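Local atomic coordinates of esterase (Capnocytophaga ochracea, PDB entry 4W9R), a protein that is of unknown function but probably acts as an esterase of the alpha/beta-hydrolase clan. Residues Y131-E136 with H161-G166; V39-E44 with E97-E102; P315-A320 with G350-E355; K242-Q247 with T284-N289; H208-K213 with I225-D230. One frame throughout, in Å; residues are numbered along the deposited sequence.

Contact 1: Y131-E136 with H161-G166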
# COMPACT_ATOMS: atom_id res chain seq x y z
N TYR B 131 7.58 -21.06 9.99
CA TYR B 131 8.44 -22.16 10.40
C TYR B 131 9.92 -21.81 10.41
O TYR B 131 10.75 -22.60 10.85
CB TYR B 131 8.18 -23.38 9.51
CG TYR B 131 6.90 -24.09 9.87
CD1 TYR B 131 5.67 -23.63 9.40
CD2 TYR B 131 6.91 -25.21 10.69
CE1 TYR B 131 4.50 -24.28 9.73
CE2 TYR B 131 5.74 -25.86 11.03
CZ TYR B 131 4.54 -25.39 10.55
OH TYR B 131 3.37 -26.03 10.88
N TYR B 132 10.26 -20.62 9.91
CA TYR B 132 11.64 -20.15 9.99
C TYR B 132 12.01 -19.78 11.43
O TYR B 132 13.19 -19.64 11.76
CB TYR B 132 11.85 -18.96 9.05
CG TYR B 132 11.82 -19.36 7.60
CD1 TYR B 132 12.85 -20.10 7.04
CD2 TYR B 132 10.76 -18.99 6.78
CE1 TYR B 132 12.82 -20.48 5.71
CE2 TYR B 132 10.73 -19.36 5.44
CZ TYR B 132 11.76 -20.10 4.92
OH TYR B 132 11.75 -20.48 3.59
N MSE B 133 11.00 -19.63 12.28
CA MSE B 133 11.20 -19.41 13.71
C MSE B 133 11.76 -20.65 14.40
O MSE B 133 12.39 -20.56 15.46
CB MSE B 133 9.89 -19.01 14.39
CG MSE B 133 9.50 -17.56 14.21
SE MSE B 133 7.68 -17.25 14.86
CE MSE B 133 7.79 -18.27 16.51
N LEU B 134 11.52 -21.82 13.81
CA LEU B 134 11.88 -23.08 14.43
C LEU B 134 13.28 -23.55 14.04
O LEU B 134 13.71 -24.64 14.42
CB LEU B 134 10.85 -24.16 14.07
CG LEU B 134 9.39 -23.78 14.32
CD1 LEU B 134 8.46 -24.94 13.97
CD2 LEU B 134 9.17 -23.33 15.76
N ALA B 135 13.99 -22.72 13.27
CA ALA B 135 15.34 -23.05 12.82
C ALA B 135 16.29 -23.28 13.99
O ALA B 135 16.39 -22.44 14.89
CB ALA B 135 15.87 -21.95 11.91
N GLU B 136 16.98 -24.41 13.97
CA GLU B 136 17.85 -24.81 15.07
C GLU B 136 19.21 -24.11 15.04
O GLU B 136 19.80 -23.84 16.09
CB GLU B 136 18.06 -26.33 15.05
N HIS B 161 6.05 -21.63 22.15
CA HIS B 161 7.28 -21.96 22.85
C HIS B 161 8.48 -21.26 22.22
O HIS B 161 9.39 -20.82 22.93
CB HIS B 161 7.51 -23.48 22.86
CG HIS B 161 6.46 -24.24 23.61
ND1 HIS B 161 6.11 -25.53 23.30
CD2 HIS B 161 5.68 -23.88 24.65
CE1 HIS B 161 5.16 -25.94 24.12
NE2 HIS B 161 4.88 -24.96 24.95
N ALA B 162 8.46 -21.14 20.90
CA ALA B 162 9.55 -20.49 20.18
C ALA B 162 9.60 -19.00 20.50
O ALA B 162 10.68 -18.43 20.67
CB ALA B 162 9.40 -20.71 18.68
N LEU B 163 8.43 -18.38 20.57
CA LEU B 163 8.33 -16.96 20.91
C LEU B 163 8.77 -16.70 22.34
O LEU B 163 9.36 -15.66 22.64
CB LEU B 163 6.90 -16.45 20.70
CG LEU B 163 6.43 -16.27 19.26
CD1 LEU B 163 4.97 -15.87 19.24
CD2 LEU B 163 7.29 -15.23 18.55
N ALA B 164 8.48 -17.64 23.22
CA ALA B 164 8.84 -17.52 24.63
C ALA B 164 10.34 -17.69 24.83
O ALA B 164 10.93 -17.10 25.73
CB ALA B 164 8.06 -18.53 25.46
N ALA B 165 10.95 -18.52 23.98
CA ALA B 165 12.38 -18.77 24.06
C ALA B 165 13.19 -17.57 23.58
O ALA B 165 14.20 -17.21 24.17
CB ALA B 165 12.75 -20.01 23.26
N GLY B 166 12.72 -16.96 22.49
CA GLY B 166 13.37 -15.78 21.96
C GLY B 166 14.48 -16.09 20.97
O GLY B 166 14.70 -17.24 20.60
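Met133 and Leu134 meet Ala162 and Leu163 through aliphatic atoms alone; the aromatic rings, on Tyr131 and Tyr132, take no part across the contact and pack elsewhere. The Tyr131 ring packs edge-to-face with Phe127 and with Phe159, the latter on helix 156-165, and its OH is hydrogen-bonded to Gly86 O. Tyr132 stacks on Phe96, meets Phe141 edge-to-face and bonds through OH to Phe96 O, which anchors this side of the loop to helix 91-110.

Across the contact the work falls to the selenomethionine Met133, whose methyl CE lies 3.6 Å from Ala162 CB. The same methyl approaches the branch of the neighbouring leucine, with Met133 CE 3.7 Å from Leu163 CG and equally near Leu163 CD2. The bend at the last torsion of Met133, 44° about the CG-SE bond, turns CE out of the line of an otherwise extended chain and onto the helix. Leu134 adds a second methyl, its CD2 3.9 Å from Ala162 CB. Ala162 is thus touched by both residues, and its small side chain is consistent with the close approach, 6.7 Å between Leu134 CA and Ala162 CA. No hydrogen bond crosses the contact. Leu163 also reaches Val205 and Tyr207, which ties the helix to strand 205-213. Joining the segment between helix 123-128 and strand 143-149 to the helix that leads on to strand 171-180, the contact packs together successive beta-alpha-beta connections, as expected of an alpha/beta-hydrolase sheet flanked by helices.

Contact 2: V39-E44 with E97-E102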
# COMPACT_ATOMS: atom_id res chain seq x y z
N VAL B 39 12.81 -10.92 1.34
CA VAL B 39 12.43 -11.98 0.41
C VAL B 39 10.91 -12.09 0.30
O VAL B 39 10.21 -12.12 1.32
CB VAL B 39 13.01 -13.34 0.85
CG1 VAL B 39 12.57 -14.45 -0.10
CG2 VAL B 39 14.53 -13.27 0.91
N VAL B 40 10.40 -12.14 -0.93
CA VAL B 40 8.96 -12.25 -1.16
C VAL B 40 8.62 -13.55 -1.90
O VAL B 40 9.01 -13.74 -3.05
CB VAL B 40 8.44 -11.06 -1.98
CG1 VAL B 40 6.93 -11.17 -2.17
CG2 VAL B 40 8.79 -9.75 -1.29
N LEU B 41 7.90 -14.44 -1.22
CA LEU B 41 7.58 -15.76 -1.77
C LEU B 41 6.42 -15.73 -2.76
O LEU B 41 6.30 -16.59 -3.64
CB LEU B 41 7.26 -16.72 -0.63
CG LEU B 41 8.30 -16.76 0.49
CD1 LEU B 41 7.89 -17.76 1.56
CD2 LEU B 41 9.67 -17.10 -0.07
N ASN B 42 5.55 -14.75 -2.58
CA ASN B 42 4.30 -14.59 -3.33
C ASN B 42 4.42 -13.68 -4.56
O ASN B 42 3.41 -13.28 -5.14
CB ASN B 42 3.20 -14.11 -2.40
CG ASN B 42 2.69 -15.23 -1.51
OD1 ASN B 42 2.89 -15.20 -0.29
ND2 ASN B 42 2.05 -16.22 -2.11
N ALA B 43 5.65 -13.33 -4.91
CA ALA B 43 5.99 -12.13 -5.69
C ALA B 43 5.16 -11.86 -6.95
O ALA B 43 5.08 -10.71 -7.37
CB ALA B 43 7.46 -12.20 -6.07
N GLU B 44 4.58 -12.88 -7.57
CA GLU B 44 3.71 -12.63 -8.72
C GLU B 44 2.62 -11.59 -8.40
O GLU B 44 2.16 -10.87 -9.28
CB GLU B 44 3.07 -13.94 -9.21
CG GLU B 44 2.06 -14.57 -8.25
CD GLU B 44 2.72 -15.40 -7.17
OE1 GLU B 44 3.96 -15.53 -7.18
OE2 GLU B 44 1.99 -15.94 -6.31
N GLU B 97 13.65 -25.08 2.40
CA GLU B 97 15.11 -25.05 2.50
C GLU B 97 15.75 -24.35 1.30
O GLU B 97 16.85 -23.82 1.41
CB GLU B 97 15.67 -26.46 2.65
CG GLU B 97 15.22 -27.17 3.92
CD GLU B 97 15.91 -28.51 4.12
OE1 GLU B 97 17.01 -28.70 3.57
OE2 GLU B 97 15.35 -29.37 4.83
N PHE B 98 15.06 -24.37 0.17
CA PHE B 98 15.54 -23.66 -1.02
C PHE B 98 15.74 -22.18 -0.73
O PHE B 98 16.73 -21.58 -1.17
CB PHE B 98 14.55 -23.84 -2.19
CG PHE B 98 14.52 -22.67 -3.14
CD1 PHE B 98 15.55 -22.45 -4.02
CD2 PHE B 98 13.43 -21.81 -3.15
CE1 PHE B 98 15.52 -21.38 -4.90
CE2 PHE B 98 13.39 -20.73 -4.02
CZ PHE B 98 14.44 -20.52 -4.90
N VAL B 99 14.81 -21.59 0.01
CA VAL B 99 14.92 -20.19 0.39
C VAL B 99 16.09 -19.97 1.34
O VAL B 99 16.92 -19.10 1.13
CB VAL B 99 13.62 -19.69 1.06
CG1 VAL B 99 13.76 -18.23 1.46
CG2 VAL B 99 12.43 -19.87 0.12
N SER B 100 16.14 -20.78 2.40
CA SER B 100 17.18 -20.67 3.42
C SER B 100 18.58 -21.00 2.93
O SER B 100 19.50 -20.20 3.07
CB SER B 100 16.85 -21.58 4.60
OG SER B 100 15.74 -21.10 5.33
N ALA B 101 18.74 -22.20 2.36
CA ALA B 101 20.07 -22.74 2.08
C ALA B 101 20.61 -22.39 0.70
O ALA B 101 21.80 -22.59 0.43
CB ALA B 101 20.05 -24.25 2.26
N GLU B 102 19.77 -21.85 -0.18
CA GLU B 102 20.18 -21.60 -1.56
C GLU B 102 20.01 -20.15 -1.97
O GLU B 102 20.98 -19.45 -2.26
CB GLU B 102 19.42 -22.51 -2.52
CG GLU B 102 19.62 -24.00 -2.26
CD GLU B 102 18.89 -24.86 -3.27
OE1 GLU B 102 18.21 -24.31 -4.15
OE2 GLU B 102 19.00 -26.11 -3.18
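Val99 lays its two methyls against Leu41 and Val39. With CG1 anti to the backbone N (chi1 179°), the methyls diverge toward different partners: Val99 CG2 lies 3.9 Å from Leu41 CD2, and Val99 CG1 lies 4.3 Å from Val39 CG1. Val39 and Leu41 are two positions apart, one near the end of strand 35-40 and the other just beyond it, so a single valine of helix 91-110 spans the point where the strand gives way to the turn before helix 43-59. The closest alpha carbons, Val39 CA and Val99 CA, stand 8.6 Å apart, a separation bridged by methyl groups.

Both sides have further partners. Val39 and Leu41 are held by backbone hydrogen bonds to the neighbouring strand 116-122, while Tyr132 and Phe141 also pack on Val99. Farther along the helix, Glu102 OE1 lies in the plane of the Phe98 ring at its edge and is hydrogen-bonded to Ser12 OG.

All three touching residues are buried, and no hydrogen bond links the segments. The chemistry is therefore that of hydrophobic contact between branched methyls, which joins helix to sheet without directional bonds and depends on shape and the exclusion of water.

Contact 3: P315-A320 with G350-E355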
# COMPACT_ATOMS: atom_id res chain seq x y z
N PRO B 315 32.04 20.45 13.86
CA PRO B 315 32.68 19.78 15.01
C PRO B 315 33.50 20.72 15.89
O PRO B 315 33.41 20.64 17.12
CB PRO B 315 33.58 18.74 14.34
CG PRO B 315 32.92 18.45 13.05
CD PRO B 315 32.37 19.77 12.60
N ASN B 316 34.29 21.59 15.28
CA ASN B 316 35.13 22.51 16.05
C ASN B 316 34.32 23.67 16.62
O ASN B 316 34.74 24.29 17.60
CB ASN B 316 36.28 23.03 15.19
CG ASN B 316 37.38 22.00 15.01
OD1 ASN B 316 37.67 21.22 15.91
ND2 ASN B 316 37.99 21.99 13.83
N PHE B 317 33.18 23.97 16.01
CA PHE B 317 32.29 24.99 16.55
C PHE B 317 31.68 24.50 17.86
O PHE B 317 31.60 25.24 18.84
CB PHE B 317 31.20 25.35 15.56
CG PHE B 317 30.27 26.43 16.05
CD1 PHE B 317 30.57 27.77 15.84
CD2 PHE B 317 29.10 26.11 16.71
CE1 PHE B 317 29.71 28.76 16.29
CE2 PHE B 317 28.24 27.10 17.16
CZ PHE B 317 28.55 28.42 16.95
N PHE B 318 31.23 23.24 17.87
CA PHE B 318 30.68 22.63 19.07
C PHE B 318 31.73 22.55 20.16
O PHE B 318 31.45 22.84 21.33
CB PHE B 318 30.13 21.23 18.76
CG PHE B 318 28.83 21.23 18.01
CD1 PHE B 318 28.09 22.39 17.87
CD2 PHE B 318 28.34 20.06 17.45
CE1 PHE B 318 26.90 22.39 17.17
CE2 PHE B 318 27.15 20.05 16.76
CZ PHE B 318 26.42 21.22 16.62
N LEU B 319 32.94 22.15 19.78
CA LEU B 319 34.03 22.00 20.73
C LEU B 319 34.46 23.35 21.30
O LEU B 319 34.75 23.46 22.49
CB LEU B 319 35.22 21.31 20.06
CG LEU B 319 36.39 20.90 20.96
CD1 LEU B 319 35.93 19.91 22.03
CD2 LEU B 319 37.52 20.31 20.13
N ALA B 320 34.51 24.37 20.45
CA ALA B 320 34.88 25.71 20.88
C ALA B 320 33.87 26.26 21.88
O ALA B 320 34.25 26.90 22.86
CB ALA B 320 35.01 26.64 19.69
N GLY B 350 31.13 31.71 8.85
CA GLY B 350 32.34 32.45 9.11
C GLY B 350 32.07 33.71 9.91
O GLY B 350 32.85 34.09 10.78
N ASP B 351 30.94 34.36 9.62
CA ASP B 351 30.57 35.59 10.30
C ASP B 351 30.29 35.33 11.78
O ASP B 351 30.73 36.09 12.64
CB ASP B 351 29.35 36.23 9.64
CG ASP B 351 29.62 36.66 8.21
OD1 ASP B 351 30.80 36.69 7.81
OD2 ASP B 351 28.64 36.98 7.50
N LEU B 352 29.54 34.27 12.07
CA LEU B 352 29.21 33.92 13.44
C LEU B 352 30.45 33.55 14.24
O LEU B 352 30.62 33.97 15.38
CB LEU B 352 28.19 32.78 13.48
CG LEU B 352 27.84 32.23 14.86
CD1 LEU B 352 27.32 33.33 15.77
CD2 LEU B 352 26.83 31.10 14.75
N ILE B 353 31.32 32.75 13.62
CA ILE B 353 32.57 32.35 14.25
C ILE B 353 33.44 33.57 14.56
O ILE B 353 34.06 33.65 15.62
CB ILE B 353 33.36 31.37 13.35
CG1 ILE B 353 32.57 30.07 13.18
CG2 ILE B 353 34.73 31.08 13.94
CD1 ILE B 353 33.22 29.09 12.23
N ASN B 354 33.45 34.53 13.64
CA ASN B 354 34.23 35.75 13.81
C ASN B 354 33.76 36.57 15.01
O ASN B 354 34.58 37.15 15.72
CB ASN B 354 34.18 36.60 12.54
CG ASN B 354 35.54 36.82 11.93
OD1 ASN B 354 35.98 36.05 11.07
ND2 ASN B 354 36.23 37.86 12.38
N GLU B 355 32.45 36.63 15.21
CA GLU B 355 31.88 37.35 16.35
C GLU B 355 32.35 36.72 17.66
O GLU B 355 32.64 37.42 18.63
CB GLU B 355 30.35 37.35 16.28
CG GLU B 355 29.69 38.21 17.35
CD GLU B 355 28.18 38.05 17.37
OE1 GLU B 355 27.47 39.04 17.08
OE2 GLU B 355 27.69 36.94 17.68
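Segments 315-320 and 350-355 approach through Phe317 and Ile353, whose CA atoms are 7.7 Å apart, and run in broadly the same direction. Phe317 reaches across between them. Its CG stands anti to the backbone N (chi1 -178°), sending the ring off the helix toward the second segment, where it meets two consecutive residues. At the outer end of the ring, Phe317 CZ lies 3.9 Å from Leu352 CD2, and Phe317 CE1 is 4.0 Å from that same methyl; the two side chains cross at about a right angle, and the methyl lies obliquely to the ring. Ile353 takes the other station: its CG1 comes to the edge of the ring, near its plane, 4.0 Å from Phe317 CD1.

The partners are a helix and the next but one, with helix 329-339 between them in the chain, a spacing consistent with the layered stacking of alpha-helical solenoids. That intervening helix packs on Asn316 and Ala320 of the first segment. Without the ring of Phe317, with an alanine here, a gap is likely to open beside Leu352 CD2 and Ile353 CG1. Phe317 also packs on Ile348, ahead of helix 350-362, and on Tyr285 of helix 278-290, while a bound acetate, probably from the crystallisation liquor, lies about 4 Å from its side chain.

Contact 4: K242-Q247 with T284-N289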
# COMPACT_ATOMS: atom_id res chain seq x y z
N LYS B 242 7.67 16.05 18.69
CA LYS B 242 7.04 15.46 19.86
C LYS B 242 8.04 14.60 20.64
O LYS B 242 8.10 14.65 21.86
CB LYS B 242 5.83 14.62 19.45
CG LYS B 242 5.19 13.85 20.59
CD LYS B 242 4.47 14.77 21.56
CE LYS B 242 3.69 13.97 22.59
NZ LYS B 242 2.89 14.85 23.49
N GLU B 243 8.83 13.82 19.90
CA GLU B 243 9.86 12.98 20.50
C GLU B 243 10.92 13.83 21.18
O GLU B 243 11.34 13.55 22.30
CB GLU B 243 10.50 12.08 19.44
CG GLU B 243 11.60 11.17 19.96
CD GLU B 243 12.24 10.33 18.86
OE1 GLU B 243 11.75 10.39 17.71
OE2 GLU B 243 13.22 9.62 19.14
N PHE B 244 11.35 14.88 20.49
CA PHE B 244 12.33 15.83 21.01
C PHE B 244 11.83 16.50 22.28
O PHE B 244 12.54 16.57 23.28
CB PHE B 244 12.66 16.87 19.94
CG PHE B 244 13.33 18.10 20.47
CD1 PHE B 244 14.68 18.08 20.82
CD2 PHE B 244 12.63 19.29 20.61
CE1 PHE B 244 15.30 19.22 21.30
CE2 PHE B 244 13.25 20.43 21.10
CZ PHE B 244 14.58 20.39 21.44
N LYS B 245 10.60 16.99 22.23
CA LYS B 245 10.01 17.72 23.35
C LYS B 245 9.79 16.81 24.56
O LYS B 245 9.76 17.27 25.70
CB LYS B 245 8.68 18.35 22.91
CG LYS B 245 8.18 19.47 23.81
CD LYS B 245 7.04 20.23 23.14
CE LYS B 245 7.48 20.82 21.80
NZ LYS B 245 6.39 21.59 21.13
N THR B 246 9.64 15.51 24.31
CA THR B 246 9.33 14.54 25.35
C THR B 246 10.56 13.78 25.84
O THR B 246 10.92 13.85 27.01
CB THR B 246 8.28 13.53 24.87
OG1 THR B 246 7.07 14.22 24.52
CG2 THR B 246 7.97 12.52 25.97
N GLN B 247 11.17 13.01 24.95
CA GLN B 247 12.26 12.12 25.33
C GLN B 247 13.62 12.82 25.49
O GLN B 247 14.53 12.26 26.10
CB GLN B 247 12.39 10.99 24.31
CG GLN B 247 11.10 10.23 24.06
CD GLN B 247 10.57 9.57 25.32
OE1 GLN B 247 9.36 9.57 25.57
NE2 GLN B 247 11.47 9.01 26.12
N THR B 284 19.67 17.28 19.08
CA THR B 284 20.53 16.94 20.21
C THR B 284 21.20 18.19 20.76
O THR B 284 21.27 18.38 21.98
CB THR B 284 21.60 15.91 19.80
OG1 THR B 284 20.98 14.78 19.18
CG2 THR B 284 22.38 15.44 21.02
N TYR B 285 21.67 19.04 19.86
CA TYR B 285 22.36 20.27 20.23
C TYR B 285 21.44 21.25 20.96
O TYR B 285 21.84 21.86 21.95
CB TYR B 285 22.95 20.93 18.98
CG TYR B 285 23.58 22.29 19.21
CD1 TYR B 285 24.82 22.40 19.83
CD2 TYR B 285 22.95 23.45 18.78
CE1 TYR B 285 25.40 23.64 20.03
CE2 TYR B 285 23.53 24.69 18.98
CZ TYR B 285 24.76 24.78 19.60
OH TYR B 285 25.33 26.01 19.80
N THR B 286 20.21 21.37 20.47
CA THR B 286 19.23 22.27 21.07
C THR B 286 18.86 21.81 22.48
O THR B 286 18.73 22.62 23.40
CB THR B 286 17.95 22.37 20.21
OG1 THR B 286 18.30 22.82 18.90
CG2 THR B 286 16.96 23.35 20.83
N ALA B 287 18.70 20.50 22.65
CA ALA B 287 18.37 19.92 23.94
C ALA B 287 19.53 20.10 24.92
O ALA B 287 19.32 20.33 26.11
CB ALA B 287 18.03 18.45 23.80
N ILE B 288 20.75 19.99 24.40
CA ILE B 288 21.95 20.20 25.19
C ILE B 288 21.99 21.60 25.78
O ILE B 288 22.29 21.78 26.96
CB ILE B 288 23.21 19.95 24.33
CG1 ILE B 288 23.49 18.45 24.22
CG2 ILE B 288 24.42 20.67 24.92
CD1 ILE B 288 24.59 18.10 23.25
N ASN B 289 21.65 22.59 24.96
CA ASN B 289 21.67 23.99 25.40
C ASN B 289 20.58 24.32 26.41
O ASN B 289 20.80 25.13 27.31
CB ASN B 289 21.54 24.91 24.19
CG ASN B 289 22.76 24.87 23.29
OD1 ASN B 289 23.85 24.49 23.72
ND2 ASN B 289 22.58 25.27 22.03
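Phe244 points its ring end-on into segment 284-289 of helix 278-290, where it meets Thr286 and Ala287 side by side. The side chains of Phe244 and Thr286 cross at about a right angle, with Phe244 CZ 3.8 Å from Thr286 CG2. The neighbouring ring atom serves the next residue: Phe244 CE1 is 3.8 Å from Ala287 CB. Both methyls lie obliquely to the ring, whereas the backbone N of Ala287 sits in the ring plane at its edge, 3.9 Å from Phe244 CE1. The ring is thus aimed at the helix surface rather than laid flat upon it.

Phe244 has CG anti to the backbone N (chi1 163°), which carries the ring outward. In Thr286 the methyl CG2 takes the position anti to N, toward the ring, while OG1 turns back beside its own helix and is hydrogen-bonded to Met282 O, so the polar branch is satisfied apart from the aromatic contact. With a serine in place of Phe244, the methyls of Thr286 and Ala287 would probably lose their apolar cover and the two helices their side-chain link.

Glu181 of the second subunit is hydrogen-bonded to the backbone N atoms of Lys242 and Glu243, so helix 241-248 also borders the subunit interface. Ile255 of helix 255-270 packs on Ala287, consistent with the helix-on-helix packing of an alpha-helical repeat-like array following the alpha/beta part.

Contact 5: H208-K213 with I225-D230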
# COMPACT_ATOMS: atom_id res chain seq x y z
N HIS B 208 3.51 -8.54 16.56
CA HIS B 208 2.36 -7.76 16.13
C HIS B 208 1.33 -8.63 15.41
O HIS B 208 1.65 -9.27 14.40
CB HIS B 208 2.79 -6.61 15.23
CG HIS B 208 3.62 -5.57 15.92
ND1 HIS B 208 3.09 -4.65 16.79
CD2 HIS B 208 4.95 -5.32 15.87
CE1 HIS B 208 4.05 -3.87 17.24
NE2 HIS B 208 5.19 -4.25 16.70
N PHE B 209 0.11 -8.65 15.92
CA PHE B 209 -1.00 -9.29 15.22
C PHE B 209 -2.13 -8.30 14.99
O PHE B 209 -2.75 -7.82 15.94
CB PHE B 209 -1.51 -10.50 16.00
CG PHE B 209 -2.82 -11.02 15.49
CD1 PHE B 209 -2.92 -11.59 14.23
CD2 PHE B 209 -3.97 -10.94 16.27
CE1 PHE B 209 -4.13 -12.07 13.76
CE2 PHE B 209 -5.18 -11.42 15.80
CZ PHE B 209 -5.26 -11.99 14.55
N VAL B 210 -2.41 -8.02 13.73
CA VAL B 210 -3.46 -7.07 13.38
C VAL B 210 -4.63 -7.78 12.72
O VAL B 210 -4.50 -8.40 11.67
CB VAL B 210 -2.93 -5.97 12.44
CG1 VAL B 210 -4.04 -5.00 12.08
CG2 VAL B 210 -1.77 -5.24 13.09
N ASP B 211 -5.79 -7.69 13.36
CA ASP B 211 -7.01 -8.27 12.81
C ASP B 211 -7.81 -7.21 12.07
O ASP B 211 -8.32 -6.27 12.68
CB ASP B 211 -7.85 -8.90 13.93
CG ASP B 211 -9.18 -9.44 13.43
OD1 ASP B 211 -9.28 -9.76 12.23
OD2 ASP B 211 -10.11 -9.56 14.25
N PHE B 212 -7.93 -7.36 10.76
CA PHE B 212 -8.71 -6.41 9.98
C PHE B 212 -10.13 -6.91 9.88
O PHE B 212 -10.41 -7.89 9.18
CB PHE B 212 -8.12 -6.22 8.58
CG PHE B 212 -6.75 -5.60 8.56
CD1 PHE B 212 -5.61 -6.39 8.66
CD2 PHE B 212 -6.60 -4.23 8.43
CE1 PHE B 212 -4.35 -5.81 8.64
CE2 PHE B 212 -5.34 -3.65 8.41
CZ PHE B 212 -4.22 -4.45 8.51
N LYS B 213 -11.05 -6.22 10.55
CA LYS B 213 -12.42 -6.68 10.61
C LYS B 213 -13.30 -5.79 9.73
O LYS B 213 -13.22 -4.57 9.80
CB LYS B 213 -12.92 -6.68 12.06
CG LYS B 213 -14.22 -7.45 12.26
CD LYS B 213 -14.54 -7.61 13.74
CE LYS B 213 -13.44 -8.39 14.45
NZ LYS B 213 -13.73 -8.57 15.90
N ILE B 225 1.43 -4.85 4.72
CA ILE B 225 2.78 -4.53 4.29
C ILE B 225 3.18 -3.14 4.77
O ILE B 225 4.29 -2.94 5.28
CB ILE B 225 2.92 -4.59 2.76
CG1 ILE B 225 2.54 -5.98 2.25
CG2 ILE B 225 4.33 -4.23 2.33
CD1 ILE B 225 2.56 -6.10 0.74
N ALA B 226 2.28 -2.18 4.60
CA ALA B 226 2.53 -0.80 5.00
C ALA B 226 2.82 -0.70 6.49
O ALA B 226 3.77 -0.03 6.91
CB ALA B 226 1.35 0.08 4.63
N GLN B 227 2.00 -1.37 7.30
CA GLN B 227 2.17 -1.35 8.75
C GLN B 227 3.45 -2.07 9.18
O GLN B 227 4.20 -1.56 10.01
CB GLN B 227 0.96 -1.99 9.43
CG GLN B 227 -0.31 -1.16 9.34
CD GLN B 227 -1.45 -1.76 10.13
OE1 GLN B 227 -1.30 -2.78 10.80
NE2 GLN B 227 -2.62 -1.13 10.04
N ALA B 228 3.69 -3.25 8.60
CA ALA B 228 4.83 -4.07 8.99
C ALA B 228 6.15 -3.35 8.74
O ALA B 228 7.01 -3.31 9.61
CB ALA B 228 4.80 -5.40 8.24
N LEU B 229 6.30 -2.79 7.54
CA LEU B 229 7.50 -2.04 7.19
C LEU B 229 7.66 -0.81 8.08
O LEU B 229 8.78 -0.45 8.46
CB LEU B 229 7.46 -1.61 5.73
CG LEU B 229 7.52 -2.73 4.69
CD1 LEU B 229 7.34 -2.15 3.29
CD2 LEU B 229 8.83 -3.49 4.79
N ASP B 230 6.54 -0.17 8.40
CA ASP B 230 6.56 1.04 9.22
C ASP B 230 7.11 0.77 10.61
O ASP B 230 7.97 1.51 11.10
CB ASP B 230 5.15 1.62 9.32
CG ASP B 230 5.11 2.89 10.15
OD1 ASP B 230 5.93 3.80 9.89
OD2 ASP B 230 4.26 2.99 11.06
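The outermost strand of the mixed sheet within the chain, 205-213, and helix 217-232, a few residues further on, meet through Gln227, which reaches Val210 and Phe212. Its chain is extended beyond CG, and the final torsion of 3° folds OE1 back on the CB side, putting NE2 at the leading end. Gln227 OE1 comes 3.4 Å from Val210 CG2, with Val210 CG1 next at 3.8 Å from the same oxygen. Gln227 NE2 passes near the phenylalanine, in van der Waals contact only, 4.0 Å from Phe212 CZ and 4.1 Å from Phe212 CE2. The side chains of Phe212 and Gln227 come from opposite directions, ring and amide planes are 34° apart, and NE2 stands obliquely to the ring.

Val210 and Phe212 lie two apart on the strand, and both direct their side chains toward the helix. Between them, Val210 CG1 sits 3.5 Å above one face of the Phe212 ring, offset toward its rim. Helix 217-232 packs beside this strand, as helices flank the central sheet in the alpha/beta-hydrolase fold.

No hydrogen bond joins the two segments, yet both polar ends of Gln227 are satisfied. OE1 is hydrogen-bonded to Tyr174 OH on the adjoining strand 171-180, and NE2 to Gln223 OE1 of the second subunit, where Leu222 also packs on Ala226.

Overall arrangement
Along the chain the contacts come as 2, 1, 5, 4 and 3, each closing before the next opens. Contacts 1, 2 and 5 belong to the alpha/beta part: 2 and 5 both reach the mixed sheet, with centres about 21 Å apart, while 1 and 2 touch directly, Tyr132 packing on Val99 and Ser100. Contacts 3 and 4 lie in the helical part that follows, their centres about 22 Å apart, and meet where Phe318 packs on Tyr285. Contacts 1 and 3 are about 54 Å apart between centres, which marks an elongated chain. Contacts 4 and 5 both touch the second subunit, so both parts contribute to the dimer.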